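Local coordinates for protein mnemiopsin 1 (Mnemiopsis leidyi, PDB 5VP3) that is a calcium-regulated photoprotein of a comb jelly that probably emits light when calcium binds its EF-hand loops, at residues 7-11 against 85-89; 20-24 against 102-107; 122-128 against 186-191. All blocks are in the same frame, centred on the assembly; numbering follows the deposited sequence.

In the fold
Interactions 1 and 2 are partly buried; interaction 3 is buried, its centre about 5 Å from the chain's centre. Interaction 1 joins the start of helix 9-16 to the end of helix 71-87 through a hydroxyl bond and waters; interaction 2 lays two aromatic rings of a loop on helix 101-117 without polar bonds; interaction 3 crosses helices 123-135 and 179-190 with apolar groups and keeps its charge at one margin. Polar side chains tie them together: Tyr11 OH bonds Glu103 OE2 between the first two, while Lys88 NZ reaches both Asn105 OD1 of interaction 2 and Trp190 O of interaction 3.

Interaction 1: 7-11 against 85-89; sequences NNESY and FFHKG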
loop_
_atom_site.group_PDB
_atom_site.type_symbol
_atom_site.label_atom_id
_atom_site.label_comp_id
_atom_site.label_asym_id
_atom_site.label_seq_id
_atom_site.Cartn_x
_atom_site.Cartn_y
_atom_site.Cartn_z
ATOM N N ASN A 7 -4.245 19.495 5.048
ATOM C CA ASN A 7 -3.785 19.000 3.761
ATOM C C ASN A 7 -3.383 17.526 3.765
ATOM O O ASN A 7 -2.834 17.064 2.759
ATOM C CB ASN A 7 -2.612 19.847 3.321
ATOM C CG ASN A 7 -1.537 19.898 4.375
ATOM O OD1 ASN A 7 -1.323 18.922 5.109
ATOM N ND2 ASN A 7 -0.859 21.037 4.475
ATOM N N ASN A 8 -3.631 16.783 4.851
ATOM C CA ASN A 8 -3.254 15.382 4.964
ATOM C C ASN A 8 -4.321 14.635 5.757
ATOM O O ASN A 8 -4.561 14.953 6.931
ATOM C CB ASN A 8 -1.893 15.253 5.645
ATOM C CG ASN A 8 -1.452 13.785 5.832
ATOM O OD1 ASN A 8 -1.807 13.127 6.832
ATOM N ND2 ASN A 8 -0.656 13.291 4.892
ATOM N N GLU A 9 -4.926 13.640 5.144
ATOM C CA GLU A 9 -5.993 12.866 5.749
ATOM C C GLU A 9 -5.589 12.137 7.003
ATOM O O GLU A 9 -6.381 11.951 7.820
ATOM C CB GLU A 9 -6.616 11.854 4.787
ATOM C CG GLU A 9 -7.770 12.315 3.939
ATOM C CD GLU A 9 -8.898 12.870 4.715
ATOM O OE1 GLU A 9 -9.595 12.157 5.411
ATOM O OE2 GLU A 9 -9.040 14.047 4.624
ATOM N N SER A 10 -4.359 11.707 7.129
ATOM C CA SER A 10 -3.974 10.980 8.335
ATOM C C SER A 10 -3.828 11.926 9.529
ATOM O O SER A 10 -4.244 11.588 10.645
ATOM C CB SER A 10 -2.683 10.190 8.099
ATOM O OG SER A 10 -2.933 8.988 7.353
ATOM N N TYR A 11 -3.220 13.105 9.329
ATOM C CA TYR A 11 -3.251 14.137 10.372
ATOM C C TYR A 11 -4.686 14.533 10.691
ATOM O O TYR A 11 -5.084 14.581 11.862
ATOM C CB TYR A 11 -2.432 15.371 9.955
ATOM C CG TYR A 11 -0.969 15.215 10.273
ATOM C CD1 TYR A 11 -0.529 15.082 11.589
ATOM C CD2 TYR A 11 -0.026 15.173 9.264
ATOM C CE1 TYR A 11 0.826 14.908 11.879
ATOM C CE2 TYR A 11 1.310 15.008 9.545
ATOM C CZ TYR A 11 1.732 14.888 10.845
ATOM O OH TYR A 11 3.075 14.731 11.061
ATOM N N PHE A 85 -3.964 5.623 -0.970
ATOM C CA PHE A 85 -2.938 6.630 -1.221
ATOM C C PHE A 85 -3.387 8.021 -0.796
ATOM O O PHE A 85 -2.565 8.816 -0.337
ATOM C CB PHE A 85 -2.465 6.556 -2.684
ATOM C CG PHE A 85 -1.472 5.452 -2.892
ATOM C CD1 PHE A 85 -0.136 5.669 -2.615
ATOM C CD2 PHE A 85 -1.888 4.183 -3.239
ATOM C CE1 PHE A 85 0.790 4.657 -2.744
ATOM C CE2 PHE A 85 -0.966 3.155 -3.384
ATOM C CZ PHE A 85 0.384 3.401 -3.114
ATOM N N PHE A 86 -4.682 8.304 -0.825
ATOM C CA PHE A 86 -5.180 9.522 -0.189
ATOM C C PHE A 86 -4.785 9.571 1.279
ATOM O O PHE A 86 -4.369 10.617 1.796
ATOM C CB PHE A 86 -6.705 9.580 -0.334
ATOM C CG PHE A 86 -7.328 10.852 0.144
ATOM C CD1 PHE A 86 -6.797 12.087 -0.202
ATOM C CD2 PHE A 86 -8.501 10.810 0.898
ATOM C CE1 PHE A 86 -7.405 13.259 0.227
ATOM C CE2 PHE A 86 -9.117 11.962 1.319
ATOM C CZ PHE A 86 -8.563 13.196 0.998
ATOM N N HIS A 87 -4.936 8.461 1.983
ATOM C CA HIS A 87 -4.566 8.471 3.390
ATOM C C HIS A 87 -3.055 8.426 3.594
ATOM O O HIS A 87 -2.578 8.773 4.690
ATOM C CB HIS A 87 -5.263 7.315 4.093
ATOM C CG HIS A 87 -6.691 7.600 4.416
ATOM N ND1 HIS A 87 -7.141 7.750 5.711
ATOM C CD2 HIS A 87 -7.766 7.798 3.615
ATOM C CE1 HIS A 87 -8.438 8.019 5.691
ATOM N NE2 HIS A 87 -8.841 8.042 4.433
ATOM N N LYS A 88 -2.295 8.029 2.558
ATOM C CA LYS A 88 -0.841 8.179 2.534
ATOM C C LYS A 88 -0.402 9.577 2.154
ATOM O O LYS A 88 0.793 9.790 2.018
ATOM C CB LYS A 88 -0.192 7.222 1.523
ATOM C CG LYS A 88 -0.125 5.730 1.928
ATOM C CD LYS A 88 1.125 5.392 2.666
ATOM C CE LYS A 88 1.623 3.999 2.298
ATOM N NZ LYS A 88 2.412 3.423 3.399
ATOM N N GLY A 89 -1.322 10.512 1.944
ATOM C CA GLY A 89 -0.973 11.902 1.694
ATOM C C GLY A 89 -1.056 12.355 0.254
ATOM O O GLY A 89 -0.801 13.532 -0.012
HETATM O O HOH W 1 -0.686 15.222 2.400
HETATM O O HOH W 2 -0.268 10.599 5.299
HETATM O O HOH W 3 -4.055 13.376 2.262
#
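Ser10 gives its hydroxyl to the carbonyl of His87, with OG 2.7 Å from O and tilted only 15° from the carbonyl plane. One residue earlier, Glu9 lays its CB squarely over the imidazole of His87, 4.2 Å above the ring centre, a CH-pi contact. The rest of the Glu9 chain runs toward the Phe86 ring, but the modelled approach is too short to be trusted. Glu9 OE2 forms a salt bridge with Arg12, one turn further along the same helix. The contact brings together the start of one helix and the end of another. Asn8 is the N-cap of helix 9-16: its OD1 accepts a well-directed bond from Tyr11 N at 2.9 Å and a weak one from Ser10 N. Opposite, helix 71-87 closes in a Schellman motif at Gly89, whose positive phi (103°) leaves no room for a side chain, and Asn8 ND2 comes 3.5 Å from its CA. Three waters bridge the two segments. One takes a hydrogen from Asn8 ND2 and donates to Asn7 O and Gly89 O; a second links Asn8 ND2 (2.8 Å) to His87 O, giving that carbonyl two donors; the third accepts from Glu9 N and donates to Phe86 O. Asn8 thus uses its oxygen for its own helix and its nitrogen for the waters leading to the other. Around this pair, helix 101-117 packs Val107 on Asn8 and Phe108 on Ser10, while Arg115 touches His87.

Interaction 2: 20-24 against 102-107; sequences TWKFN and VEANRV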
loop_
_atom_site.group_PDB
_atom_site.type_symbol
_atom_site.label_atom_id
_atom_site.label_comp_id
_atom_site.label_asym_id
_atom_site.label_seq_id
_atom_site.Cartn_x
_atom_site.Cartn_y
_atom_site.Cartn_z
ATOM N N THR A 20 -2.228 12.998 19.693
ATOM C CA THR A 20 -1.275 14.114 19.688
ATOM C C THR A 20 0.025 13.793 18.952
ATOM O O THR A 20 1.010 14.523 19.103
ATOM C CB THR A 20 -0.925 14.523 21.132
ATOM O OG1 THR A 20 -0.441 13.372 21.822
ATOM C CG2 THR A 20 -2.134 15.066 21.874
ATOM N N TRP A 21 0.060 12.712 18.184
ATOM C CA TRP A 21 1.322 12.209 17.650
ATOM C C TRP A 21 2.031 13.275 16.831
ATOM O O TRP A 21 1.402 14.026 16.063
ATOM C CB TRP A 21 1.058 10.960 16.799
ATOM C CG TRP A 21 2.223 10.375 16.105
ATOM C CD1 TRP A 21 3.024 9.343 16.553
ATOM C CD2 TRP A 21 2.725 10.746 14.828
ATOM N NE1 TRP A 21 3.997 9.073 15.624
ATOM C CE2 TRP A 21 3.836 9.918 14.555
ATOM C CE3 TRP A 21 2.354 11.709 13.883
ATOM C CZ2 TRP A 21 4.562 10.016 13.372
ATOM C CZ3 TRP A 21 3.081 11.807 12.717
ATOM C CH2 TRP A 21 4.163 10.969 12.465
ATOM N N LYS A 22 3.364 13.312 16.988
ATOM C CA LYS A 22 4.248 14.217 16.266
ATOM C C LYS A 22 5.345 13.448 15.560
ATOM O O LYS A 22 5.959 12.538 16.122
ATOM C CB LYS A 22 4.919 15.254 17.221
ATOM C CG LYS A 22 4.030 16.414 17.630
ATOM C CD LYS A 22 3.315 17.006 16.395
ATOM C CE LYS A 22 2.872 18.447 16.603
ATOM N NZ LYS A 22 1.600 18.495 17.370
ATOM N N PHE A 23 5.646 13.881 14.354
ATOM C CA PHE A 23 6.679 13.236 13.565
ATOM C C PHE A 23 8.083 13.626 14.028
ATOM O O PHE A 23 8.383 14.804 14.242
ATOM C CB PHE A 23 6.493 13.612 12.092
ATOM C CG PHE A 23 7.558 13.053 11.193
ATOM C CD1 PHE A 23 7.745 11.692 11.097
ATOM C CD2 PHE A 23 8.380 13.891 10.463
ATOM C CE1 PHE A 23 8.726 11.170 10.286
ATOM C CE2 PHE A 23 9.359 13.362 9.647
ATOM C CZ PHE A 23 9.522 12.013 9.555
ATOM N N ASN A 24 8.954 12.629 14.141
ATOM C CA ASN A 24 10.379 12.862 14.389
ATOM C C ASN A 24 11.197 12.045 13.397
ATOM O O ASN A 24 11.248 10.815 13.500
ATOM C CB ASN A 24 10.754 12.494 15.818
ATOM C CG ASN A 24 12.252 12.448 16.031
ATOM O OD1 ASN A 24 13.034 13.090 15.297
ATOM N ND2 ASN A 24 12.674 11.672 17.041
ATOM N N VAL A 102 8.326 10.711 3.458
ATOM C CA VAL A 102 8.638 9.914 4.654
ATOM C C VAL A 102 7.650 10.234 5.752
ATOM O O VAL A 102 7.092 9.337 6.405
ATOM C CB VAL A 102 10.082 10.174 5.129
ATOM C CG1 VAL A 102 10.378 9.398 6.408
ATOM C CG2 VAL A 102 11.098 9.813 4.038
ATOM N N GLU A 103 7.415 11.524 5.964
ATOM C CA GLU A 103 6.511 11.948 7.018
ATOM C C GLU A 103 5.096 11.462 6.745
ATOM O O GLU A 103 4.401 11.003 7.664
ATOM C CB GLU A 103 6.520 13.473 7.126
ATOM C CG GLU A 103 5.624 13.954 8.249
ATOM C CD GLU A 103 5.652 15.462 8.465
ATOM O OE1 GLU A 103 6.360 16.187 7.724
ATOM O OE2 GLU A 103 4.924 15.903 9.373
ATOM N N ALA A 104 4.650 11.568 5.489
ATOM C CA ALA A 104 3.315 11.083 5.132
ATOM C C ALA A 104 3.178 9.604 5.472
ATOM O O ALA A 104 2.155 9.177 6.021
ATOM C CB ALA A 104 3.051 11.319 3.643
ATOM N N ASN A 105 4.238 8.816 5.225
ATOM C CA ASN A 105 4.194 7.395 5.548
ATOM C C ASN A 105 4.133 7.149 7.034
ATOM O O ASN A 105 3.424 6.247 7.478
ATOM C CB ASN A 105 5.391 6.687 4.955
ATOM C CG ASN A 105 5.107 6.205 3.569
ATOM O OD1 ASN A 105 4.568 5.116 3.374
ATOM N ND2 ASN A 105 5.451 7.012 2.590
ATOM N N ARG A 106 4.849 7.935 7.825
ATOM C CA ARG A 106 4.877 7.668 9.252
ATOM C C ARG A 106 3.595 8.141 9.935
ATOM O O ARG A 106 3.170 7.525 10.900
ATOM C CB ARG A 106 6.119 8.316 9.879
ATOM C CG ARG A 106 7.421 7.597 9.502
ATOM C CD ARG A 106 7.580 6.278 10.240
ATOM N NE ARG A 106 7.083 5.128 9.488
ATOM C CZ ARG A 106 6.707 3.968 10.043
ATOM N NH1 ARG A 106 6.285 2.982 9.272
ATOM N NH2 ARG A 106 6.733 3.787 11.363
ATOM N N VAL A 107 2.945 9.202 9.457
ATOM C CA VAL A 107 1.699 9.570 10.113
ATOM C C VAL A 107 0.603 8.600 9.722
ATOM O O VAL A 107 -0.326 8.354 10.501
ATOM C CB VAL A 107 1.302 11.020 9.802
ATOM C CG1 VAL A 107 1.078 11.225 8.297
ATOM C CG2 VAL A 107 0.048 11.443 10.631
#
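Phe23 reaches helix 101-117 with its whole side chain. Its CB starts beside the Glu103 carboxylate, 3.9 Å from OE2, and with CG anti to the backbone N (chi1 177°) the ring is carried onto the helix. CG and CD2 lie against Glu103 CG, CD2 at 3.5 Å from it; this methylene stands over one face of the ring, offset toward the rim, in a CH-pi contact. Further out, CE2 meets Glu103 CB, and the tip CZ settles near Glu103 CA and, at 4.2 Å, Val102 CG1. Along the other flank CD1 and CE1 touch the aliphatic start of Arg106, with CE1 3.9 Å from its CG, before that chain bends and its guanidinium leads away. The segment 20-24 belongs to the connection between helix 9-16 and helix 30-43, and its alternating residues Trp21 and Phe23 face the helix while Lys22 points away. Trp21 meets the helix one turn further along, at Val107: its CZ3 is 3.5 Å from Val107 CB, and CH2 meets the Val107 backbone. Glu103 runs extended beneath Phe23, its carboxylate nearly parallel to the ring (12°), and OE2 is held by the hydroxyl of Tyr11, which itself packs against both aromatic rings.

Interaction 3: 122-128 against 186-191; sequences SLIALLS and FRKFWM
Leu127 and Ile124 of helix 123-135 carry the dense side of this contact, where helix 179-190 crosses at 104° with the short axes 10.0 Å apart. Leu127 CD2 stands over the five-membered ring of Trp190, 3.9 Å from its centroid and only 9° off the normal, while CG of the same leucine meets Phe186 CE2. Ser128 CA makes an off-centre CH-pi contact with the Phe186 ring, 3.6 Å from CD2, and its OG stands over that ring's face, offset toward the rim. Ile124 sends its two branches apart. CG2 rests on Arg187 CG at 3.8 Å, and CD1, placed by an extended chi2 of 176°, presses tightly on Met191 CE at 3.5 Å. Phe84 of helix 71-87 packs on both Leu127 and Ile124, and Val81 on Leu127.

Toward the N-terminal end of the first helix the packing thins into polar groups. Ser122, the N-cap, accepts from Ala125 N at its OG (3.1 Å) and is also hydrogen-bonded to Glu112 OE1. The same OG lies near the plane of the Arg187 guanidinium at its edge, but 3.9 Å from NH2. The Arg187 side chain lies about 4 Å from a bound cadmium ion. The first and last helices of the C-terminal EF-hand pair are therefore held together by apolar and CH-pi contacts, with the one charged side chain, Arg187, at the partly exposed margin, where Glu116 and Glu192, its long or weak partners, probably help offset its charge beside the metal cation.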
loop_
_atom_site.group_PDB
_atom_site.type_symbol
_atom_site.label_atom_id
_atom_site.label_comp_id
_atom_site.label_asym_id
_atom_site.label_seq_id
_atom_site.Cartn_x
_atom_site.Cartn_y
_atom_site.Cartn_z
ATOM N N SER A 122 -8.822 -1.510 9.088
ATOM C CA SER A 122 -7.482 -1.186 8.597
ATOM C C SER A 122 -7.536 -0.848 7.114
ATOM O O SER A 122 -8.194 -1.534 6.326
ATOM C CB SER A 122 -6.530 -2.362 8.789
ATOM O OG SER A 122 -5.372 -2.253 7.941
ATOM N N LEU A 123 -6.831 0.198 6.714
ATOM C CA LEU A 123 -6.876 0.515 5.292
ATOM C C LEU A 123 -5.907 -0.353 4.528
ATOM O O LEU A 123 -6.103 -0.569 3.326
ATOM C CB LEU A 123 -6.591 1.993 5.033
ATOM C CG LEU A 123 -7.578 2.946 5.709
ATOM C CD1 LEU A 123 -7.230 4.400 5.428
ATOM C CD2 LEU A 123 -8.980 2.662 5.224
ATOM N N ILE A 124 -4.908 -0.901 5.212
ATOM C CA ILE A 124 -4.029 -1.870 4.564
ATOM C C ILE A 124 -4.801 -3.132 4.244
ATOM O O ILE A 124 -4.597 -3.737 3.196
ATOM C CB ILE A 124 -2.816 -2.212 5.432
ATOM C CG1 ILE A 124 -1.936 -0.987 5.636
ATOM C CG2 ILE A 124 -2.012 -3.348 4.755
ATOM C CD1 ILE A 124 -0.752 -1.234 6.590
ATOM N N ALA A 125 -5.670 -3.568 5.164
ATOM C CA ALA A 125 -6.478 -4.761 4.917
ATOM C C ALA A 125 -7.466 -4.521 3.799
ATOM O O ALA A 125 -7.717 -5.412 2.986
ATOM C CB ALA A 125 -7.218 -5.177 6.190
ATOM N N LEU A 126 -8.052 -3.329 3.752
ATOM C CA LEU A 126 -8.910 -2.965 2.627
ATOM C C LEU A 126 -8.162 -3.102 1.294
ATOM O O LEU A 126 -8.694 -3.635 0.312
ATOM C CB LEU A 126 -9.428 -1.520 2.819
ATOM C CG LEU A 126 -10.048 -0.802 1.607
ATOM C CD1 LEU A 126 -11.424 -1.366 1.287
ATOM C CD2 LEU A 126 -10.193 0.652 1.831
ATOM N N LEU A 127 -6.939 -2.578 1.221
ATOM C CA LEU A 127 -6.170 -2.670 -0.022
ATOM C C LEU A 127 -5.853 -4.124 -0.358
ATOM O O LEU A 127 -5.971 -4.556 -1.508
ATOM C CB LEU A 127 -4.891 -1.861 0.133
ATOM C CG LEU A 127 -3.898 -1.763 -1.013
ATOM C CD1 LEU A 127 -4.488 -0.944 -2.080
ATOM C CD2 LEU A 127 -2.602 -1.132 -0.574
ATOM N N SER A 128 -5.484 -4.911 0.644
ATOM C CA SER A 128 -5.107 -6.298 0.390
ATOM C C SER A 128 -6.298 -7.116 -0.077
ATOM O O SER A 128 -6.187 -7.892 -1.039
ATOM C CB SER A 128 -4.497 -6.893 1.660
ATOM O OG SER A 128 -4.145 -8.236 1.489
ATOM N N PHE A 186 0.965 -7.672 2.622
ATOM C CA PHE A 186 0.755 -6.273 2.237
ATOM C C PHE A 186 1.156 -5.316 3.351
ATOM O O PHE A 186 1.601 -4.199 3.083
ATOM C CB PHE A 186 -0.719 -6.061 1.845
ATOM C CG PHE A 186 -0.990 -6.171 0.344
ATOM C CD1 PHE A 186 -0.555 -7.252 -0.399
ATOM C CD2 PHE A 186 -1.713 -5.217 -0.299
ATOM C CE1 PHE A 186 -0.824 -7.334 -1.764
ATOM C CE2 PHE A 186 -1.971 -5.304 -1.643
ATOM C CZ PHE A 186 -1.517 -6.372 -2.370
ATOM N N ARG A 187 1.013 -5.717 4.586
ATOM C CA ARG A 187 1.503 -4.917 5.668
ATOM C C ARG A 187 3.001 -4.709 5.553
ATOM O O ARG A 187 3.464 -3.648 5.738
ATOM C CB ARG A 187 1.144 -5.475 7.026
ATOM C CG ARG A 187 -0.314 -5.510 7.333
ATOM C CD ARG A 187 -0.631 -5.814 8.771
ATOM N NE ARG A 187 -1.614 -4.890 9.180
ATOM C CZ ARG A 187 -1.406 -3.920 10.021
ATOM N NH1 ARG A 187 -0.268 -3.805 10.625
ATOM N NH2 ARG A 187 -2.386 -3.106 10.248
ATOM N N LYS A 188 3.732 -5.739 5.213
ATOM C CA LYS A 188 5.167 -5.591 4.991
ATOM C C LYS A 188 5.453 -4.797 3.720
ATOM O O LYS A 188 6.274 -3.873 3.721
ATOM C CB LYS A 188 5.841 -6.967 4.902
ATOM C CG LYS A 188 5.756 -7.805 6.178
ATOM C CD LYS A 188 6.464 -7.153 7.324
ATOM C CE LYS A 188 6.392 -8.009 8.590
ATOM N NZ LYS A 188 6.357 -7.164 9.820
ATOM N N PHE A 189 4.803 -5.162 2.613
ATOM C CA PHE A 189 5.142 -4.562 1.327
ATOM C C PHE A 189 4.858 -3.060 1.343
ATOM O O PHE A 189 5.611 -2.275 0.763
ATOM C CB PHE A 189 4.369 -5.299 0.203
ATOM C CG PHE A 189 4.848 -4.996 -1.227
ATOM C CD1 PHE A 189 5.953 -5.663 -1.777
ATOM C CD2 PHE A 189 4.163 -4.073 -2.040
ATOM C CE1 PHE A 189 6.394 -5.391 -3.107
ATOM C CE2 PHE A 189 4.593 -3.803 -3.364
ATOM C CZ PHE A 189 5.707 -4.471 -3.892
ATOM N N TRP A 190 3.812 -2.642 2.020
ATOM C CA TRP A 190 3.326 -1.301 1.963
ATOM C C TRP A 190 3.481 -0.454 3.242
ATOM O O TRP A 190 2.981 0.629 3.291
ATOM C CB TRP A 190 1.858 -1.325 1.606
ATOM C CG TRP A 190 1.445 -1.972 0.362
ATOM C CD1 TRP A 190 0.804 -3.130 0.230
ATOM C CD2 TRP A 190 1.559 -1.441 -0.935
ATOM N NE1 TRP A 190 0.551 -3.387 -1.058
ATOM C CE2 TRP A 190 1.005 -2.348 -1.802
ATOM C CE3 TRP A 190 2.097 -0.283 -1.442
ATOM C CZ2 TRP A 190 0.973 -2.147 -3.142
ATOM C CZ3 TRP A 190 2.057 -0.082 -2.746
ATOM C CH2 TRP A 190 1.501 -1.006 -3.598
ATOM N N MET A 191 4.160 -0.938 4.259
ATOM C CA MET A 191 4.278 -0.201 5.502
ATOM C C MET A 191 5.401 -0.588 6.445
ATOM O O MET A 191 6.201 0.214 6.780
ATOM C CB MET A 191 2.960 -0.202 6.261
ATOM C CG MET A 191 3.034 0.592 7.538
ATOM S SD MET A 191 1.519 0.742 8.480
ATOM C CE MET A 191 1.437 -0.844 9.246
#